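Local coordinates for diguanylate cyclase with PAS/PAC sensor (Marinobacter aquaeolei, PDB 3H9W), which probably makes cyclic di-GMP from two GTP molecules through its GGDEF domain, this chain being the N-terminal PAS sensor domain of the full-length enzyme, at residues A[17-20]-A[21-25]. Numbering follows the deposited sequence.
Sequences EYIG and PQIEA
G20 O accepts a hydrogen bond from I23 N where strand 15-19 of a PAS fold, the outermost strand of the sheet within this chain, runs directly into the short helix 22-27. I23 N donates to G20 O at 3.1 Å, nearly straight at the hydrogen (165°). An i to i+3 bond of this kind closes a turn, and the next one, from E24 N to P21 O at 3.0 Å, carries the same spacing into the helix. P21 suits this first turn: its phi of -63° is already helical, and the backbone nitrogen it places there has no hydrogen to offer.

Apolar packing also joins the two segments. CD1 of I19 lies 3.8 Å from CG1 of I23, the two side chains crossing at about a right angle. In I19 the chain is extended, with CG1 opposite the backbone N (chi1 -175°) and CD1 continuing outward, which carries the methyl toward CB and CG1 of I23. W34 touches both isoleucines, and I5 of the neighbouring strand 5-10 also packs on I23; both isoleucines are buried.

Polar groups at the junction fare differently. I19 O is hydrogen-bonded by Q31 NE2, and Q31 N in turn binds E24 OE1, tying both segments to one loop residue. The Q22 side chain bends at its second torsion and folds back over the glycine; its OE1 is buried without a hydrogen-bond partner in the model, resting 3.1 Å from G20 CA.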
loop_
_atom_site.group_PDB
_atom_site.type_symbol
_atom_site.label_atom_id
_atom_site.label_comp_id
_atom_site.label_asym_id
_atom_site.label_seq_id
_atom_site.Cartn_x
_atom_site.Cartn_y
_atom_site.Cartn_z
ATOM N N GLU A 17 -0.723 -10.324 -10.999
ATOM C CA GLU A 17 0.672 -10.476 -11.406
ATOM C C GLU A 17 1.361 -11.178 -10.235
ATOM O O GLU A 17 2.208 -12.057 -10.412
ATOM C CB GLU A 17 1.293 -9.102 -11.651
ATOM C CG GLU A 17 2.472 -9.093 -12.602
ATOM C CD GLU A 17 2.175 -8.335 -13.885
ATOM O OE1 GLU A 17 1.265 -8.756 -14.634
ATOM O OE2 GLU A 17 2.845 -7.312 -14.141
ATOM N N TYR A 18 0.980 -10.778 -9.027
ATOM C CA TYR A 18 1.522 -11.379 -7.823
ATOM C C TYR A 18 0.667 -10.972 -6.632
ATOM O O TYR A 18 -0.081 -9.995 -6.693
ATOM C CB TYR A 18 2.983 -10.943 -7.601
ATOM C CG TYR A 18 3.189 -9.468 -7.315
ATOM C CD1 TYR A 18 2.904 -8.928 -6.058
ATOM C CD2 TYR A 18 3.651 -8.604 -8.309
ATOM C CE1 TYR A 18 3.070 -7.563 -5.804
ATOM C CE2 TYR A 18 3.818 -7.240 -8.065
ATOM C CZ TYR A 18 3.526 -6.727 -6.816
ATOM O OH TYR A 18 3.674 -5.377 -6.577
ATOM N N ILE A 19 0.757 -11.761 -5.571
ATOM C CA ILE A 19 0.052 -11.486 -4.332
ATOM C C ILE A 19 0.851 -12.169 -3.234
ATOM O O ILE A 19 1.222 -13.334 -3.357
ATOM C CB ILE A 19 -1.421 -11.992 -4.368
ATOM C CG1 ILE A 19 -2.138 -11.558 -3.086
ATOM C CG2 ILE A 19 -1.467 -13.501 -4.545
ATOM C CD1 ILE A 19 -3.649 -11.724 -3.153
ATOM N N GLY A 20 1.142 -11.418 -2.176
ATOM C CA GLY A 20 1.924 -11.944 -1.073
ATOM C C GLY A 20 1.449 -13.253 -0.471
ATOM O O GLY A 20 0.245 -13.518 -0.414
ATOM N N PRO A 21 2.382 -14.098 -0.007
ATOM C CA PRO A 21 2.018 -15.383 0.593
ATOM C C PRO A 21 1.195 -15.235 1.867
ATOM O O PRO A 21 0.517 -16.170 2.281
ATOM C CB PRO A 21 3.371 -16.051 0.835
ATOM C CG PRO A 21 4.290 -14.875 1.064
ATOM C CD PRO A 21 3.845 -13.915 -0.013
ATOM N N GLN A 22 1.238 -14.058 2.481
ATOM C CA GLN A 22 0.473 -13.820 3.707
ATOM C C GLN A 22 -1.035 -13.949 3.444
ATOM O O GLN A 22 -1.824 -14.092 4.381
ATOM C CB GLN A 22 0.768 -12.418 4.249
ATOM C CG GLN A 22 2.254 -12.056 4.314
ATOM C CD GLN A 22 2.713 -11.202 3.133
ATOM O OE1 GLN A 22 2.612 -11.606 1.972
ATOM N NE2 GLN A 22 3.231 -10.013 3.434
ATOM N N ILE A 23 -1.434 -13.894 2.172
ATOM C CA ILE A 23 -2.853 -13.998 1.823
ATOM C C ILE A 23 -3.393 -15.381 2.181
ATOM O O ILE A 23 -4.591 -15.550 2.442
ATOM C CB ILE A 23 -3.091 -13.725 0.309
ATOM C CG1 ILE A 23 -4.592 -13.553 0.024
ATOM C CG2 ILE A 23 -2.555 -14.875 -0.523
ATOM C CD1 ILE A 23 -5.223 -12.325 0.693
ATOM N N GLU A 24 -2.504 -16.370 2.204
ATOM C CA GLU A 24 -2.898 -17.737 2.523
ATOM C C GLU A 24 -3.118 -17.888 4.026
ATOM O O GLU A 24 -4.103 -18.491 4.468
ATOM C CB GLU A 24 -1.826 -18.719 2.034
ATOM C CG GLU A 24 -2.283 -20.166 2.010
ATOM C CD GLU A 24 -1.277 -21.083 1.348
ATOM O OE1 GLU A 24 -0.758 -20.716 0.270
ATOM O OE2 GLU A 24 -1.013 -22.176 1.894
ATOM N N ALA A 25 -2.211 -17.330 4.819
ATOM C CA ALA A 25 -2.356 -17.413 6.266
ATOM C C ALA A 25 -3.606 -16.652 6.699
ATOM O O ALA A 25 -4.322 -17.083 7.604
ATOM C CB ALA A 25 -1.127 -16.827 6.958
#